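Local structure of CT021 (Chlamydia trachomatis serovar L2, 6UXD) at residues Ser48-Leu53 with Asn68-Leu73; Leu185-Asp190 with Val196-Ile201. The protein is of unknown function but belongs to a sequence family in the LolA/LolB clan, whose best-known members take part in lipoprotein transport in bacterial envelopes. One frame throughout, in Å; residues are numbered along the deposited sequence.

Contact 1. Residues Ser48-Leu53 with Asn68-Leu73; sequences SEFASL and NAFHQL
Phe-50 and Phe-70 meet where their rings converge, and this is the tight part of the contact. The closest approach is Phe-50 CZ to Phe-70 CE1, 3.5 Å. Phe-70 comes in at the outer edge of the Phe-50 ring, near its plane. The two planes stand at 89° and the centroids lie 5.7 Å apart, an oblique aromatic pair. Phe-70 reaches across because its CG lies anti to the backbone N (chi1 -172°). Its CZ goes on to Ser-48, whose OG sits at the edge of the ring at 3.8 Å. That hydroxyl also makes a weak hydrogen bond to Tyr-211 OH. Phe-32 and Tyr-211 add further contacts to the Phe-70 side chain, so this end is buried.

The contact joins the C-terminal end of strand 43-50 to the C-terminal end of helix 66-69 and the residues that run on to Leu-73. Strand 43-50 lies between strands 29-38 and 79-84 in antiparallel pairing, and two short helices fill most of the connection between the segments. Gln-72 N bonds to Ala-69 O, and Leu-73 N to Phe-70 O, which curls the chain and brings Phe-70 and Leu-73 to the same partner.

Toward Leu-73 the packing is looser. Its CB lies 4.0 Å from Phe-50 CE2, its CD1 is hardly farther from the same ring, and the two side chains cross at about a right angle. No hydrogen bond links the segments. Leu-73 is partly exposed and lies on the solvent side of the contact, whereas Ser-48, Phe-50 and Phe-70 are buried.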
loop_
_atom_site.group_PDB
_atom_site.type_symbol
_atom_site.label_atom_id
_atom_site.label_comp_id
_atom_site.label_asym_id
_atom_site.label_seq_id
_atom_site.Cartn_x
_atom_site.Cartn_y
_atom_site.Cartn_z
ATOM N N SER A 48 3.462 7.972 -1.116
ATOM C CA SER A 48 4.379 8.888 -0.443
ATOM C C SER A 48 5.006 8.183 0.751
ATOM O O SER A 48 4.296 7.543 1.537
ATOM C CB SER A 48 3.670 10.154 0.041
ATOM O OG SER A 48 2.702 10.600 -0.876
ATOM N N GLU A 49 6.322 8.316 0.900
ATOM C CA GLU A 49 7.022 7.767 2.053
ATOM C C GLU A 49 7.370 8.868 3.040
ATOM O O GLU A 49 7.747 9.973 2.647
ATOM C CB GLU A 49 8.313 7.044 1.661
ATOM C CG GLU A 49 9.249 6.827 2.865
ATOM C CD GLU A 49 10.370 5.833 2.602
ATOM O OE1 GLU A 49 10.395 5.223 1.507
ATOM O OE2 GLU A 49 11.223 5.659 3.502
ATOM N N PHE A 50 7.226 8.561 4.320
ATOM C CA PHE A 50 7.847 9.319 5.391
ATOM C C PHE A 50 8.590 8.323 6.273
ATOM O O PHE A 50 8.199 7.154 6.377
ATOM C CB PHE A 50 6.830 10.102 6.223
ATOM C CG PHE A 50 5.803 10.826 5.411
ATOM C CD1 PHE A 50 4.840 10.127 4.700
ATOM C CD2 PHE A 50 5.779 12.214 5.384
ATOM C CE1 PHE A 50 3.886 10.798 3.949
ATOM C CE2 PHE A 50 4.829 12.893 4.646
ATOM C CZ PHE A 50 3.873 12.184 3.928
ATOM N N ALA A 51 9.676 8.778 6.891
ATOM C CA ALA A 51 10.417 7.957 7.838
ATOM C C ALA A 51 10.276 8.438 9.275
ATOM O O ALA A 51 10.691 7.723 10.193
ATOM C CB ALA A 51 11.905 7.908 7.450
ATOM N N SER A 52 9.690 9.612 9.491
ATOM C CA SER A 52 9.476 10.168 10.820
ATOM C C SER A 52 8.619 11.417 10.669
ATOM O O SER A 52 8.676 12.094 9.636
ATOM C CB SER A 52 10.802 10.514 11.506
ATOM O OG SER A 52 11.315 11.744 11.010
ATOM N N LEU A 53 7.833 11.716 11.703
ATOM C CA LEU A 53 6.981 12.897 11.715
ATOM C C LEU A 53 7.301 13.770 12.924
ATOM O O LEU A 53 7.735 13.285 13.975
ATOM C CB LEU A 53 5.493 12.511 11.723
ATOM N N ASN A 68 -6.794 14.073 6.554
ATOM C CA ASN A 68 -7.082 15.498 6.697
ATOM C C ASN A 68 -5.874 16.321 7.137
ATOM O O ASN A 68 -5.816 17.524 6.852
ATOM C CB ASN A 68 -8.231 15.711 7.684
ATOM C CG ASN A 68 -9.536 15.118 7.197
ATOM O OD1 ASN A 68 -9.655 14.694 6.049
ATOM N ND2 ASN A 68 -10.529 15.084 8.072
ATOM N N ALA A 69 -4.911 15.729 7.824
ATOM C CA ALA A 69 -3.708 16.472 8.172
ATOM C C ALA A 69 -2.611 16.381 7.114
ATOM O O ALA A 69 -1.579 17.041 7.265
ATOM C CB ALA A 69 -3.153 15.980 9.508
ATOM N N PHE A 70 -2.815 15.603 6.047
ATOM C CA PHE A 70 -1.714 15.278 5.145
ATOM C C PHE A 70 -1.093 16.528 4.535
ATOM O O PHE A 70 0.135 16.641 4.444
ATOM C CB PHE A 70 -2.201 14.353 4.037
ATOM C CG PHE A 70 -1.101 13.812 3.183
ATOM C CD1 PHE A 70 -0.460 12.642 3.528
ATOM C CD2 PHE A 70 -0.696 14.480 2.041
ATOM C CE1 PHE A 70 0.555 12.133 2.746
ATOM C CE2 PHE A 70 0.317 13.982 1.260
ATOM C CZ PHE A 70 0.943 12.801 1.611
ATOM N N HIS A 71 -1.915 17.478 4.125
ATOM C CA HIS A 71 -1.424 18.702 3.499
ATOM C C HIS A 71 -0.646 19.589 4.456
ATOM O O HIS A 71 -0.423 20.760 4.138
ATOM C CB HIS A 71 -2.598 19.490 2.927
ATOM C CG HIS A 71 -3.451 20.132 3.976
ATOM N ND1 HIS A 71 -4.021 19.419 5.009
ATOM C CD2 HIS A 71 -3.825 21.421 4.157
ATOM C CE1 HIS A 71 -4.713 20.241 5.778
ATOM N NE2 HIS A 71 -4.609 21.461 5.284
ATOM N N GLN A 72 -0.231 19.083 5.619
ATOM C CA GLN A 72 0.480 19.894 6.600
ATOM C C GLN A 72 1.714 19.188 7.144
ATOM O O GLN A 72 2.177 19.524 8.239
ATOM C CB GLN A 72 -0.447 20.271 7.758
ATOM C CG GLN A 72 -1.768 20.904 7.329
ATOM C CD GLN A 72 -2.777 20.977 8.469
ATOM O OE1 GLN A 72 -2.585 20.373 9.535
ATOM N NE2 GLN A 72 -3.861 21.714 8.250
ATOM N N LEU A 73 2.257 18.218 6.415
ATOM C CA LEU A 73 3.379 17.414 6.881
ATOM C C LEU A 73 4.649 17.835 6.154
ATOM O O LEU A 73 4.704 17.801 4.918
ATOM C CB LEU A 73 3.111 15.925 6.660
ATOM C CG LEU A 73 1.866 15.358 7.349
ATOM C CD1 LEU A 73 1.642 13.908 6.953
ATOM C CD2 LEU A 73 1.991 15.481 8.851
#

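Contact 2. Residues Leu185-Asp190 with Val196-Ile201; sequences LWTSID and VIIKTI. Unlike the reference sequence in segment 185-190: Asp-190 (reference Glu).
Val-196 faces Ile-189 at the turn end of an antiparallel beta hairpin formed by strands 186-189 and 196-204. The pair is hydrogen-bonded in both directions, Ile-189 N to Val-196 O and Val-196 N to Ile-189 O, each 2.9 Å. Their side chains lie side by side, with Ile-189 CG2 against Val-196 CB.

Ile-197 turns to the other face, beside Ser-188 and Trp-186. The CG2 methyl of Ile-197, which the first torsion turns opposite the backbone N, sits over the six-membered ring of Trp-186 in a CH-pi contact, 3.6 Å from the centroid and 19° off the ring normal. Its CD1 meets Ser-188 CB.

Ile-198 pairs with Thr-187 through two more backbone bonds. The bond from Ile-198 N to Thr-187 O is 2.8 Å.

Lys-199 lies on the same face of the sheet as Trp-186. Its CG passes Trp-186 CZ3 at 3.9 Å, and the extended chain leads on to a salt bridge with Glu-146.

Beyond the last paired residues, Thr-200 N makes a weak hydrogen bond to Leu-185 O, 3.4 Å. Its OG1 bonds to Pro-184 O. A water donates to Thr-200 OG1 and Ile-198 O. Another donates to Leu-185 O and Thr-200 O, 2.7 Å each.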
loop_
_atom_site.group_PDB
_atom_site.type_symbol
_atom_site.label_atom_id
_atom_site.label_comp_id
_atom_site.label_asym_id
_atom_site.label_seq_id
_atom_site.Cartn_x
_atom_site.Cartn_y
_atom_site.Cartn_z
ATOM N N LEU A 185 -5.350 -4.947 5.546
ATOM C CA LEU A 185 -5.397 -4.541 6.954
ATOM C C LEU A 185 -4.097 -4.812 7.687
ATOM O O LEU A 185 -3.787 -4.133 8.676
ATOM C CB LEU A 185 -6.508 -5.293 7.684
ATOM C CG LEU A 185 -7.926 -5.097 7.169
ATOM C CD1 LEU A 185 -8.857 -6.124 7.797
ATOM C CD2 LEU A 185 -8.371 -3.675 7.468
ATOM N N TRP A 186 -3.341 -5.802 7.231
ATOM C CA TRP A 186 -2.249 -6.368 8.012
ATOM C C TRP A 186 -1.467 -7.317 7.113
ATOM O O TRP A 186 -2.061 -8.133 6.407
ATOM C CB TRP A 186 -2.825 -7.091 9.216
ATOM C CG TRP A 186 -1.869 -7.652 10.226
ATOM C CD1 TRP A 186 -1.278 -8.881 10.217
ATOM C CD2 TRP A 186 -1.466 -7.017 11.434
ATOM N NE1 TRP A 186 -0.516 -9.045 11.358
ATOM C CE2 TRP A 186 -0.607 -7.904 12.111
ATOM C CE3 TRP A 186 -1.727 -5.765 11.999
ATOM C CZ2 TRP A 186 -0.015 -7.581 13.331
ATOM C CZ3 TRP A 186 -1.136 -5.446 13.198
ATOM C CH2 TRP A 186 -0.297 -6.346 13.858
ATOM N N THR A 187 -0.147 -7.201 7.111
ATOM C CA THR A 187 0.702 -8.081 6.315
ATOM C C THR A 187 1.840 -8.607 7.172
ATOM O O THR A 187 2.536 -7.831 7.832
ATOM C CB THR A 187 1.242 -7.336 5.094
ATOM O OG1 THR A 187 0.137 -6.813 4.348
ATOM C CG2 THR A 187 2.063 -8.272 4.209
ATOM N N SER A 188 2.024 -9.922 7.162
ATOM C CA SER A 188 3.054 -10.587 7.941
ATOM C C SER A 188 3.908 -11.411 6.992
ATOM O O SER A 188 3.375 -12.196 6.204
ATOM C CB SER A 188 2.415 -11.469 9.023
ATOM O OG SER A 188 3.377 -12.265 9.692
ATOM N N ILE A 189 5.226 -11.224 7.050
ATOM C CA ILE A 189 6.134 -11.940 6.156
ATOM C C ILE A 189 7.273 -12.563 6.953
ATOM O O ILE A 189 7.929 -11.879 7.750
ATOM C CB ILE A 189 6.692 -11.029 5.040
ATOM C CG1 ILE A 189 7.680 -11.814 4.172
ATOM C CG2 ILE A 189 7.357 -9.813 5.605
ATOM C CD1 ILE A 189 7.822 -11.280 2.752
ATOM N N ASP A 190 7.481 -13.869 6.750
ATOM C CA ASP A 190 8.685 -14.546 7.224
ATOM C C ASP A 190 9.931 -13.888 6.642
ATOM O O ASP A 190 9.982 -13.560 5.452
ATOM C CB ASP A 190 8.693 -16.019 6.802
ATOM C CG ASP A 190 7.603 -16.845 7.460
ATOM O OD1 ASP A 190 6.846 -16.292 8.285
ATOM O OD2 ASP A 190 7.518 -18.065 7.146
ATOM N N VAL A 196 8.034 -10.102 10.062
ATOM C CA VAL A 196 7.907 -8.672 9.836
ATOM C C VAL A 196 6.448 -8.341 9.581
ATOM O O VAL A 196 5.773 -9.029 8.802
ATOM C CB VAL A 196 8.775 -8.211 8.655
ATOM C CG1 VAL A 196 8.494 -6.777 8.343
ATOM C CG2 VAL A 196 10.233 -8.436 8.969
ATOM N N ILE A 197 5.973 -7.277 10.229
ATOM C CA ILE A 197 4.588 -6.842 10.168
ATOM C C ILE A 197 4.564 -5.476 9.508
ATOM O O ILE A 197 5.278 -4.561 9.938
ATOM C CB ILE A 197 3.937 -6.748 11.564
ATOM C CG1 ILE A 197 3.945 -8.101 12.282
ATOM C CG2 ILE A 197 2.520 -6.173 11.423
ATOM C CD1 ILE A 197 3.113 -9.153 11.641
ATOM N N ILE A 198 3.762 -5.348 8.461
ATOM C CA ILE A 198 3.371 -4.060 7.914
ATOM C C ILE A 198 1.921 -3.863 8.319
ATOM O O ILE A 198 1.045 -4.657 7.942
ATOM C CB ILE A 198 3.541 -3.982 6.394
ATOM C CG1 ILE A 198 5.002 -4.228 6.004
ATOM C CG2 ILE A 198 3.106 -2.612 5.883
ATOM C CD1 ILE A 198 5.213 -5.530 5.298
ATOM N N LYS A 199 1.689 -2.830 9.114
ATOM C CA LYS A 199 0.405 -2.557 9.740
ATOM C C LYS A 199 -0.285 -1.423 8.998
ATOM O O LYS A 199 0.345 -0.422 8.649
ATOM C CB LYS A 199 0.632 -2.212 11.218
ATOM C CG LYS A 199 -0.594 -1.805 12.024
ATOM C CD LYS A 199 -0.253 -1.654 13.521
ATOM C CE LYS A 199 -1.360 -0.903 14.296
ATOM N NZ LYS A 199 -1.012 -0.674 15.743
ATOM N N THR A 200 -1.578 -1.582 8.737
ATOM C CA THR A 200 -2.370 -0.502 8.157
ATOM C C THR A 200 -3.030 0.271 9.291
ATOM O O THR A 200 -3.855 -0.283 10.029
ATOM C CB THR A 200 -3.423 -1.032 7.194
ATOM O OG1 THR A 200 -2.793 -1.891 6.237
ATOM C CG2 THR A 200 -4.089 0.123 6.467
ATOM N N ILE A 201 -2.649 1.532 9.445
ATOM C CA ILE A 201 -3.107 2.308 10.592
ATOM C C ILE A 201 -4.272 3.216 10.246
ATOM O O ILE A 201 -4.992 3.647 11.160
ATOM C CB ILE A 201 -1.950 3.111 11.213
ATOM C CG1 ILE A 201 -1.391 4.155 10.230
ATOM C CG2 ILE A 201 -0.858 2.161 11.632
ATOM C CD1 ILE A 201 -0.197 4.959 10.787
HETATM O O HOH W 1 -3.754 -2.761 10.991
HETATM O O HOH W 2 -0.741 -3.936 5.922
#

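How the contacts relate
From the N terminus, contact 1 comes first. It closes a loop of 14 residues between strand 43-50 and the segment 68-73, and eight of these residues are helical. Contact 2 opens more than a hundred residues later and closes a short hairpin connection of five residues with no helix or strand. The two are in series and neither nests nor crosses. The centres of contact 1 and contact 2 are about 20 Å apart and their nearest atoms about 9 Å, so they do not touch. Antiparallel strand pairs connect them: 43-50 pairs with 29-38, which pairs with 21-26, which pairs with 196-204. Contact 1 ties a helical excursion to this series of strands; contact 2 joins strand 186-189 to it.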